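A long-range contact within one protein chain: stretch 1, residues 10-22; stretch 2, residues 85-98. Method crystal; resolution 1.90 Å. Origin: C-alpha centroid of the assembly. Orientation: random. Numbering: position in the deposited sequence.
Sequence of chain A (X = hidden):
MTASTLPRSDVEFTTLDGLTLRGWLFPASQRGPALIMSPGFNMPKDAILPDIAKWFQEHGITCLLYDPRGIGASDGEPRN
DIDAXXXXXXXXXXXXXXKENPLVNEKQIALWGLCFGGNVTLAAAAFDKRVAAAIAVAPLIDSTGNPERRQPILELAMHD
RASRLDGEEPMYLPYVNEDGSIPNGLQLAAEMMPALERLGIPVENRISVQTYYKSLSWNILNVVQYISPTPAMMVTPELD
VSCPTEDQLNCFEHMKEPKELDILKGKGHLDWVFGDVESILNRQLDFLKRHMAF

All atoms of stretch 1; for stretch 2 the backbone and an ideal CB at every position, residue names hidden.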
ATOM      1  N   ASP A  10      14.771 -17.054 -22.184  1.00 22.01           N
ATOM      2  CA  ASP A  10      13.460 -16.858 -21.582  1.00 22.75           C
ATOM      3  C   ASP A  10      13.475 -17.490 -20.198  1.00 21.13           C
ATOM      4  O   ASP A  10      13.893 -18.643 -20.043  1.00 20.48           O
ATOM      5  CB  ASP A  10      12.368 -17.505 -22.424  1.00 23.05           C
ATOM      6  CG  ASP A  10      12.147 -16.822 -23.755  1.00 26.14           C
ATOM      7  OD1 ASP A  10      12.715 -15.745 -24.034  1.00 27.19           O
ATOM      8  OD2 ASP A  10      11.367 -17.379 -24.538  1.00 28.59           O
ATOM      9  N   VAL A  11      13.015 -16.750 -19.192  1.00 20.46           N
ATOM     10  CA  VAL A  11      13.002 -17.236 -17.817  1.00 17.19           C
ATOM     11  C   VAL A  11      11.658 -16.878 -17.189  1.00 19.04           C
ATOM     12  O   VAL A  11      10.931 -15.998 -17.660  1.00 15.41           O
ATOM     13  CB  VAL A  11      14.163 -16.654 -16.960  1.00 16.63           C
ATOM     14  CG1 VAL A  11      15.519 -17.174 -17.413  1.00 23.34           C
ATOM     15  CG2 VAL A  11      14.140 -15.100 -16.985  1.00 17.11           C
ATOM     16  N   GLU A  12      11.327 -17.582 -16.111  1.00 18.02           N
ATOM     17  CA  GLU A  12      10.174 -17.210 -15.311  1.00 19.47           C
ATOM     18  C   GLU A  12      10.461 -17.525 -13.851  1.00 22.37           C
ATOM     19  O   GLU A  12      11.336 -18.330 -13.526  1.00 17.77           O
ATOM     20  CB  GLU A  12       8.886 -17.899 -15.796  1.00 24.99           C
ATOM     21  CG  GLU A  12       9.020 -19.338 -16.194  1.00 25.85           C
ATOM     22  CD  GLU A  12       7.704 -19.938 -16.684  1.00 27.65           C
ATOM     23  OE1 GLU A  12       7.164 -19.473 -17.710  1.00 32.86           O
ATOM     24  OE2 GLU A  12       7.226 -20.883 -16.032  1.00 34.64           O
ATOM     25  N   PHE A  13       9.749 -16.837 -12.965  1.00 17.35           N
ATOM     26  CA  PHE A  13       9.923 -17.085 -11.543  1.00 20.06           C
ATOM     27  C   PHE A  13       8.597 -16.806 -10.856  1.00 21.04           C
ATOM     28  O   PHE A  13       7.717 -16.141 -11.417  1.00 20.90           O
ATOM     29  CB  PHE A  13      11.067 -16.245 -10.938  1.00 18.75           C
ATOM     30  CG  PHE A  13      10.848 -14.733 -11.027  1.00 20.55           C
ATOM     31  CD1 PHE A  13      11.162 -14.033 -12.197  1.00 20.17           C
ATOM     32  CD2 PHE A  13      10.350 -14.024  -9.937  1.00 23.19           C
ATOM     33  CE1 PHE A  13      10.977 -12.649 -12.281  1.00 17.24           C
ATOM     34  CE2 PHE A  13      10.160 -12.640  -9.999  1.00 20.02           C
ATOM     35  CZ  PHE A  13      10.474 -11.951 -11.173  1.00 23.12           C
ATOM     36  N   THR A  14       8.457 -17.345  -9.645  1.00 19.75           N
ATOM     37  CA  THR A  14       7.193 -17.332  -8.916  1.00 22.56           C
ATOM     38  C   THR A  14       7.214 -16.259  -7.832  1.00 19.15           C
ATOM     39  O   THR A  14       8.241 -16.041  -7.181  1.00 19.03           O
ATOM     40  CB  THR A  14       6.929 -18.714  -8.305  1.00 24.47           C
ATOM     41  OG1 THR A  14       7.054 -19.710  -9.337  1.00 25.10           O
ATOM     42  CG2 THR A  14       5.525 -18.800  -7.715  1.00 25.85           C
ATOM     43  N   THR A  15       6.080 -15.580  -7.644  1.00 18.38           N
ATOM     44  CA  THR A  15       5.990 -14.561  -6.606  1.00 17.22           C
ATOM     45  C   THR A  15       5.380 -15.144  -5.334  1.00 20.53           C
ATOM     46  O   THR A  15       4.723 -16.189  -5.353  1.00 21.10           O
ATOM     47  CB  THR A  15       5.143 -13.371  -7.071  1.00 18.93           C
ATOM     48  OG1 THR A  15       3.792 -13.807  -7.260  1.00 20.97           O
ATOM     49  CG2 THR A  15       5.671 -12.806  -8.385  1.00 19.67           C
ATOM     50  N   LEU A  16       5.572 -14.427  -4.224  1.00 21.01           N
ATOM     51  CA  LEU A  16       4.998 -14.883  -2.962  1.00 24.12           C
ATOM     52  C   LEU A  16       3.487 -15.063  -3.079  1.00 24.67           C
ATOM     53  O   LEU A  16       2.922 -15.996  -2.497  1.00 23.85           O
ATOM     54  CB  LEU A  16       5.349 -13.909  -1.837  1.00 19.70           C
ATOM     55  CG  LEU A  16       4.896 -14.232  -0.402  1.00 23.22           C
ATOM     56  CD1 LEU A  16       5.455 -15.566   0.089  1.00 22.08           C
ATOM     57  CD2 LEU A  16       5.322 -13.121   0.525  1.00 23.67           C
ATOM     58  N   ASP A  17       2.814 -14.212  -3.858  1.00 17.93           N
ATOM     59  CA  ASP A  17       1.369 -14.343  -3.993  1.00 21.63           C
ATOM     60  C   ASP A  17       0.963 -15.241  -5.159  1.00 23.76           C
ATOM     61  O   ASP A  17      -0.179 -15.155  -5.625  1.00 22.14           O
ATOM     62  CB  ASP A  17       0.691 -12.964  -4.097  1.00 20.84           C
ATOM     63  CG  ASP A  17       1.486 -11.948  -4.913  1.00 23.81           C
ATOM     64  OD1 ASP A  17       2.466 -12.312  -5.590  1.00 22.90           O
ATOM     65  OD2 ASP A  17       1.110 -10.754  -4.874  1.00 25.22           O
ATOM     66  N   GLY A  18       1.856 -16.121  -5.619  1.00 22.12           N
ATOM     67  CA  GLY A  18       1.468 -17.210  -6.494  1.00 18.55           C
ATOM     68  C   GLY A  18       1.459 -16.939  -7.981  1.00 26.65           C
ATOM     69  O   GLY A  18       0.949 -17.777  -8.737  1.00 32.95           O
ATOM     70  N   LEU A  19       2.000 -15.818  -8.436  1.00 23.50           N
ATOM     71  CA  LEU A  19       2.012 -15.513  -9.859  1.00 20.15           C
ATOM     72  C   LEU A  19       3.312 -15.977 -10.502  1.00 22.06           C
ATOM     73  O   LEU A  19       4.364 -15.986  -9.862  1.00 17.59           O
ATOM     74  CB  LEU A  19       1.871 -14.008 -10.087  1.00 24.94           C
ATOM     75  CG  LEU A  19       0.676 -13.365  -9.397  1.00 28.22           C
ATOM     76  CD1 LEU A  19       0.868 -11.886  -9.364  1.00 28.61           C
ATOM     77  CD2 LEU A  19      -0.572 -13.731 -10.158  1.00 26.66           C
ATOM     78  N   THR A  20       3.236 -16.321 -11.793  1.00 19.56           N
ATOM     79  CA  THR A  20       4.420 -16.510 -12.620  1.00 19.32           C
ATOM     80  C   THR A  20       4.711 -15.213 -13.365  1.00 20.35           C
ATOM     81  O   THR A  20       3.866 -14.720 -14.115  1.00 21.27           O
ATOM     82  CB  THR A  20       4.228 -17.643 -13.630  1.00 23.14           C
ATOM     83  OG1 THR A  20       4.009 -18.877 -12.942  1.00 19.91           O
ATOM     84  CG2 THR A  20       5.467 -17.779 -14.487  1.00 23.17           C
ATOM     85  N   LEU A  21       5.892 -14.658 -13.149  1.00 19.52           N
ATOM     86  CA  LEU A  21       6.374 -13.527 -13.925  1.00 18.86           C
ATOM     87  C   LEU A  21       7.385 -14.043 -14.928  1.00 17.97           C
ATOM     88  O   LEU A  21       8.158 -14.953 -14.619  1.00 18.95           O
ATOM     89  CB  LEU A  21       7.037 -12.480 -13.033  1.00 17.33           C
ATOM     90  CG  LEU A  21       6.200 -11.939 -11.869  1.00 18.15           C
ATOM     91  CD1 LEU A  21       6.930 -10.768 -11.225  1.00 14.49           C
ATOM     92  CD2 LEU A  21       4.799 -11.529 -12.330  1.00 20.21           C
ATOM     93  N   ARG A  22       7.394 -13.458 -16.114  1.00 17.39           N
ATOM     94  CA  ARG A  22       8.239 -13.962 -17.189  1.00 16.67           C
ATOM     95  C   ARG A  22       9.116 -12.849 -17.725  1.00 22.65           C
ATOM     96  O   ARG A  22       8.739 -11.671 -17.703  1.00 17.64           O
ATOM     97  CB  ARG A  22       7.380 -14.574 -18.318  1.00 20.35           C
ATOM     98  CG  ARG A  22       6.524 -15.752 -17.831  1.00 21.42           C
ATOM     99  CD  ARG A  22       5.658 -16.423 -18.909  1.00 21.24           C
ATOM    100  NE  ARG A  22       4.926 -17.559 -18.338  1.00 24.65           N
ATOM    101  CZ  ARG A  22       3.771 -17.459 -17.676  1.00 25.46           C
ATOM    102  NH1 ARG A  22       3.175 -16.287 -17.518  1.00 19.83           N
ATOM    103  NH2 ARG A  22       3.195 -18.545 -17.176  1.00 29.69           N
ATOM    104  N   UNK A  85       3.318  -0.984  -4.696  1.00 16.66           N
ATOM    105  CA  UNK A  85       3.675  -1.793  -3.538  1.00 17.61           C
ATOM    106  C   UNK A  85       3.886  -3.252  -3.927  1.00 14.17           C
ATOM    107  O   UNK A  85       4.888  -3.868  -3.546  1.00 14.24           O
ATOM    108  CB  UNK A  85       2.592  -1.687  -2.462  1.00 17.61           C
ATOM    109  N   UNK A  86       2.946  -3.822  -4.680  1.00 15.52           N
ATOM    110  CA  UNK A  86       3.086  -5.222  -5.077  1.00 14.74           C
ATOM    111  C   UNK A  86       4.298  -5.413  -5.981  1.00 16.26           C
ATOM    112  O   UNK A  86       4.983  -6.440  -5.912  1.00 13.31           O
ATOM    113  CB  UNK A  86       1.819  -5.706  -5.786  1.00 14.74           C
ATOM    114  N   UNK A  87       4.550  -4.444  -6.866  1.00 16.77           N
ATOM    115  CA  UNK A  87       5.652  -4.587  -7.814  1.00 15.62           C
ATOM    116  C   UNK A  87       6.986  -4.526  -7.090  1.00 18.26           C
ATOM    117  O   UNK A  87       7.922  -5.263  -7.431  1.00 16.32           O
ATOM    118  CB  UNK A  87       5.584  -3.503  -8.891  1.00 15.62           C
ATOM    119  N   UNK A  88       7.085  -3.669  -6.069  1.00 15.82           N
ATOM    120  CA  UNK A  88       8.283  -3.669  -5.237  1.00 13.93           C
ATOM    121  C   UNK A  88       8.438  -5.004  -4.532  1.00 18.60           C
ATOM    122  O   UNK A  88       9.548  -5.537  -4.436  1.00 17.62           O
ATOM    123  CB  UNK A  88       8.233  -2.532  -4.215  1.00 13.93           C
ATOM    124  N   UNK A  89       7.335  -5.539  -3.990  1.00 15.93           N
ATOM    125  CA  UNK A  89       7.392  -6.855  -3.362  1.00 14.47           C
ATOM    126  C   UNK A  89       7.916  -7.893  -4.339  1.00 18.62           C
ATOM    127  O   UNK A  89       8.721  -8.758  -3.973  1.00 17.92           O
ATOM    128  CB  UNK A  89       6.012  -7.266  -2.844  1.00 14.47           C
ATOM    129  N   UNK A  90       7.474  -7.814  -5.589  1.00 16.01           N
ATOM    130  CA  UNK A  90       7.889  -8.798  -6.577  1.00 15.50           C
ATOM    131  C   UNK A  90       9.375  -8.684  -6.881  1.00 16.93           C
ATOM    132  O   UNK A  90      10.013  -9.683  -7.216  1.00 15.12           O
ATOM    133  CB  UNK A  90       7.076  -8.635  -7.863  1.00 15.50           C
ATOM    134  N   UNK A  91       9.951  -7.484  -6.744  1.00 17.68           N
ATOM    135  CA  UNK A  91      11.399  -7.341  -6.905  1.00 15.36           C
ATOM    136  C   UNK A  91      12.159  -8.053  -5.791  1.00 17.10           C
ATOM    137  O   UNK A  91      13.266  -8.558  -6.024  1.00 15.05           O
ATOM    138  CB  UNK A  91      11.785  -5.861  -6.935  1.00 15.36           C
ATOM    139  N   UNK A  92      11.590  -8.118  -4.582  1.00 14.64           N
ATOM    140  CA  UNK A  92      12.183  -8.975  -3.550  1.00 15.97           C
ATOM    141  C   UNK A  92      12.150 -10.446  -3.976  1.00 19.30           C
ATOM    142  O   UNK A  92      13.093 -11.205  -3.718  1.00 18.31           O
ATOM    143  CB  UNK A  92      11.447  -8.795  -2.221  1.00 15.97           C
ATOM    144  N   UNK A  93      11.063 -10.872  -4.613  1.00 15.36           N
ATOM    145  CA  UNK A  93      10.994 -12.252  -5.083  1.00 14.73           C
ATOM    146  C   UNK A  93      11.970 -12.476  -6.232  1.00 16.12           C
ATOM    147  O   UNK A  93      12.568 -13.556  -6.353  1.00 17.06           O
ATOM    148  CB  UNK A  93       9.570 -12.600  -5.521  1.00 14.73           C
ATOM    149  N   UNK A  94      12.165 -11.457  -7.063  1.00 13.61           N
ATOM    150  CA  UNK A  94      13.154 -11.562  -8.132  1.00 17.54           C
ATOM    151  C   UNK A  94      14.566 -11.694  -7.567  1.00 16.93           C
ATOM    152  O   UNK A  94      15.357 -12.514  -8.049  1.00 18.43           O
ATOM    153  CB  UNK A  94      13.069 -10.345  -9.055  1.00 17.54           C
ATOM    154  N   UNK A  95      14.895 -10.909  -6.533  1.00 17.06           N
ATOM    155  CA  UNK A  95      16.210 -11.019  -5.898  1.00 16.47           C
ATOM    156  C   UNK A  95      16.407 -12.430  -5.338  1.00 22.01           C
ATOM    157  O   UNK A  95      17.460 -13.051  -5.529  1.00 20.02           O
ATOM    158  CB  UNK A  95      16.362  -9.977  -4.788  1.00 16.47           C
ATOM    159  N   UNK A  96      15.388 -12.958  -4.650  1.00 18.11           N
ATOM    160  CA  UNK A  96      15.431 -14.327  -4.125  1.00 18.70           C
ATOM    161  C   UNK A  96      15.741 -15.332  -5.223  1.00 23.16           C
ATOM    162  O   UNK A  96      16.622 -16.185  -5.070  1.00 23.05           O
ATOM    163  CB  UNK A  96      14.103 -14.684  -3.454  1.00 18.70           C
ATOM    164  N   UNK A  97      15.002 -15.253  -6.329  1.00 18.67           N
ATOM    165  CA  UNK A  97      15.253 -16.111  -7.485  1.00 22.13           C
ATOM    166  C   UNK A  97      16.676 -15.942  -8.010  1.00 25.97           C
ATOM    167  O   UNK A  97      17.393 -16.928  -8.245  1.00 22.45           O
ATOM    168  CB  UNK A  97      14.247 -15.807  -8.597  1.00 22.13           C
ATOM    169  N   UNK A  98      17.100 -14.690  -8.214  1.00 23.00           N
ATOM    170  CA  UNK A  98      18.356 -14.434  -8.909  1.00 23.24           C
ATOM    171  C   UNK A  98      19.547 -14.970  -8.136  1.00 26.66           C
ATOM    172  O   UNK A  98      20.513 -15.455  -8.743  1.00 33.00           O
ATOM    173  CB  UNK A  98      18.529 -12.934  -9.155  1.00 23.24           C
TER

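Stretch 2 is helical throughout, with phi/psi near -60/-40, so the question at each position is what stretch 1 places before its CB. The helix crosses strand 10-14 at 115°, with axes 8.6 Å apart at closest approach. At positions 85, 87 and 88 the ideal CB has no atom of stretch 1 within 5.5 Å, and this contact sets no preference; they hold Arg-85, Gln-87 and Ala-88.

At position 86 CA-to-CB runs sideways, and the ideal CB lies 5.2 Å from Asp-17 OD2. A carboxylate at that range favours a long side chain ending in a donor: lysine, arginine or glutamine. The residue is Gln-86, extended (chi1 and chi2 both t), and its NE2 donates to Asp-17 OD2 at 3.0 Å and 168°.

Position 89 points toward stretch 1 but finds nothing within 5.5 Å of its CB, so many residues would serve; it is Glu-89.

Position 90 also points sideways. Its ideal CB is 4.0 Å from Leu-21 CD1 and 4.4 Å from Thr-15 CG2, with the carboxylate of Asp-17 farther out. A flat side chain with a polar tip would use both features, although a long donor such as glutamine could also be considered. In His-90, chi1 is m, and NE2 donates to Asp-17 OD1 (3.0 Å, 149°) near the ring plane. Thr-15 CG2 sits over one face, 3.6 Å from the ring centroid and 15° off the normal, a CH-pi contact. Thr-15 OG1 also donates to Asp-17 OD1 (2.6 Å), holding the acceptor in place.

Positions 91 and 92 have no atom of stretch 1 near their CB; they are Leu-91 and His-92.

Position 93 points toward the turn from Thr-15 to Gly-18, its ideal CB 4.2 Å from Thr-15 CA. The backbone N of Leu-16 is available there, favouring a short acceptor such as aspartate or asparagine. Asp-93 accepts from it: Leu-16 N to Asp-93 OD2 is 2.7 Å, at 164°.

At position 94 the ideal CB is already 3.7 Å from Phe-13 CZ, which favours a small residue. Ala-94 keeps that apolar contact with its CB.

Positions 95 and 96 are beyond reach of stretch 1 and hold Val-95 and Thr-96.

Position 97 points toward the strand, its ideal CB 4.0 Å from Phe-13 CB, with Val-11 farther along. Large apolar or aromatic residues suit it. Trp-97, chi1 t, lays its five-membered ring under Phe-13 CB (3.6 Å to the centroid, 19° off the normal) and reaches Val-11, whose CB is 3.9 Å from Trp-97 CZ2.

Position 98 is unconstrained here; it is Phe-98.

Stretch 2 (85-98) RQQAEHLHDAVTWF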
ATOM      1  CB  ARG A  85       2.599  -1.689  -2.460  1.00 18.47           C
ATOM      2  CG  ARG A  85       2.994  -2.429  -1.212  1.00 22.89           C
ATOM      3  CD  ARG A  85       1.852  -2.389  -0.189  1.00 28.14           C
ATOM      4  NE  ARG A  85       0.938  -3.503  -0.403  1.00 25.08           N
ATOM      5  CZ  ARG A  85      -0.085  -3.784   0.396  1.00 28.68           C
ATOM      6  NH1 ARG A  85      -0.320  -3.022   1.453  1.00 22.08           N
ATOM      7  NH2 ARG A  85      -0.869  -4.824   0.138  1.00 26.35           N
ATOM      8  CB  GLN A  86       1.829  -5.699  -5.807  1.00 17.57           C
ATOM      9  CG  GLN A  86       1.928  -7.161  -6.251  1.00 20.18           C
ATOM     10  CD  GLN A  86       0.796  -7.598  -7.178  1.00 24.43           C
ATOM     11  OE1 GLN A  86       0.360  -6.847  -8.048  1.00 27.76           O
ATOM     12  NE2 GLN A  86       0.336  -8.828  -7.006  1.00 20.22           N
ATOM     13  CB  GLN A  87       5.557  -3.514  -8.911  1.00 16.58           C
ATOM     14  CG  GLN A  87       6.437  -3.815 -10.136  1.00 24.44           C
ATOM     15  CD  GLN A  87       6.200  -2.899 -11.338  1.00 29.02           C
ATOM     16  OE1 GLN A  87       5.068  -2.423 -11.592  1.00 23.02           O
ATOM     17  NE2 GLN A  87       7.276  -2.657 -12.097  1.00 19.16           N
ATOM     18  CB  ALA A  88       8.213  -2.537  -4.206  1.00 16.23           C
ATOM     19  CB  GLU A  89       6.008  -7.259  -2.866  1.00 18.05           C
ATOM     20  CG  GLU A  89       5.617  -6.664  -1.538  1.00 20.55           C
ATOM     21  CD  GLU A  89       4.268  -7.191  -1.095  1.00 27.48           C
ATOM     22  OE1 GLU A  89       4.167  -8.375  -0.700  1.00 28.91           O
ATOM     23  OE2 GLU A  89       3.306  -6.430  -1.193  1.00 27.90           O
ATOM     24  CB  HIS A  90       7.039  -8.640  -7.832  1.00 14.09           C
ATOM     25  CG  HIS A  90       5.642  -9.146  -7.668  1.00 17.75           C
ATOM     26  ND1 HIS A  90       4.658  -8.950  -8.616  1.00 18.06           N
ATOM     27  CD2 HIS A  90       5.062  -9.848  -6.661  1.00 19.63           C
ATOM     28  CE1 HIS A  90       3.535  -9.508  -8.200  1.00 20.05           C
ATOM     29  NE2 HIS A  90       3.753 -10.061  -7.018  1.00 18.00           N
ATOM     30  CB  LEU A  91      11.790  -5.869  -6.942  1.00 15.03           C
ATOM     31  CG  LEU A  91      11.556  -5.155  -8.268  1.00 14.60           C
ATOM     32  CD1 LEU A  91      11.901  -3.677  -8.110  1.00 15.67           C
ATOM     33  CD2 LEU A  91      12.404  -5.782  -9.390  1.00 12.45           C
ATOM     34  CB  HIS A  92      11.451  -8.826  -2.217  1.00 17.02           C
ATOM     35  CG  HIS A  92      11.219  -7.411  -1.781  1.00 15.72           C
ATOM     36  ND1 HIS A  92      12.086  -6.382  -2.082  1.00 17.29           N
ATOM     37  CD2 HIS A  92      10.207  -6.856  -1.067  1.00 15.91           C
ATOM     38  CE1 HIS A  92      11.625  -5.255  -1.562  1.00 15.92           C
ATOM     39  NE2 HIS A  92      10.490  -5.516  -0.935  1.00 18.91           N
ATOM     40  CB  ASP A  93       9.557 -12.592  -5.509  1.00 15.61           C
ATOM     41  CG  ASP A  93       8.582 -12.542  -4.343  1.00 16.85           C
ATOM     42  OD1 ASP A  93       9.056 -12.657  -3.191  1.00 17.04           O
ATOM     43  OD2 ASP A  93       7.347 -12.373  -4.580  1.00 19.93           O
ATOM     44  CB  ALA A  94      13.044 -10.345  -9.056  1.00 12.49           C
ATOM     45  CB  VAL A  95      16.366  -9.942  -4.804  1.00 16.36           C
ATOM     46  CG1 VAL A  95      17.510 -10.293  -3.831  1.00 17.48           C
ATOM     47  CG2 VAL A  95      16.560  -8.550  -5.412  1.00 15.19           C
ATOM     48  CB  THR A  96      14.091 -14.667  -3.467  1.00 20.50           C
ATOM     49  OG1 THR A  96      13.886 -13.798  -2.353  1.00 18.46           O
ATOM     50  CG2 THR A  96      14.044 -16.130  -3.012  1.00 18.54           C
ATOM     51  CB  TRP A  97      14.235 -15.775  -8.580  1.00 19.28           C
ATOM     52  CG  TRP A  97      14.391 -16.539  -9.837  1.00 22.32           C
ATOM     53  CD1 TRP A  97      13.955 -17.809 -10.084  1.00 24.06           C
ATOM     54  CD2 TRP A  97      15.012 -16.081 -11.047  1.00 23.97           C
ATOM     55  NE1 TRP A  97      14.279 -18.175 -11.380  1.00 23.91           N
ATOM     56  CE2 TRP A  97      14.925 -17.129 -11.986  1.00 24.99           C
ATOM     57  CE3 TRP A  97      15.631 -14.886 -11.425  1.00 24.35           C
ATOM     58  CZ2 TRP A  97      15.440 -17.020 -13.276  1.00 28.17           C
ATOM     59  CZ3 TRP A  97      16.139 -14.773 -12.708  1.00 28.30           C
ATOM     60  CH2 TRP A  97      16.039 -15.835 -13.620  1.00 27.96           C
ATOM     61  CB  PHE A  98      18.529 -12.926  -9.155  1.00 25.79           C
ATOM     62  CG  PHE A  98      19.302 -12.621 -10.395  1.00 24.84           C
ATOM     63  CD1 PHE A  98      19.835 -13.674 -11.114  1.00 29.56           C
ATOM     64  CD2 PHE A  98      19.468 -11.334 -10.867  1.00 28.72           C
ATOM     65  CE1 PHE A  98      20.531 -13.468 -12.264  1.00 36.28           C
ATOM     66  CE2 PHE A  98      20.189 -11.115 -12.057  1.00 32.87           C
ATOM     67  CZ  PHE A  98      20.714 -12.199 -12.735  1.00 31.39           C
TER
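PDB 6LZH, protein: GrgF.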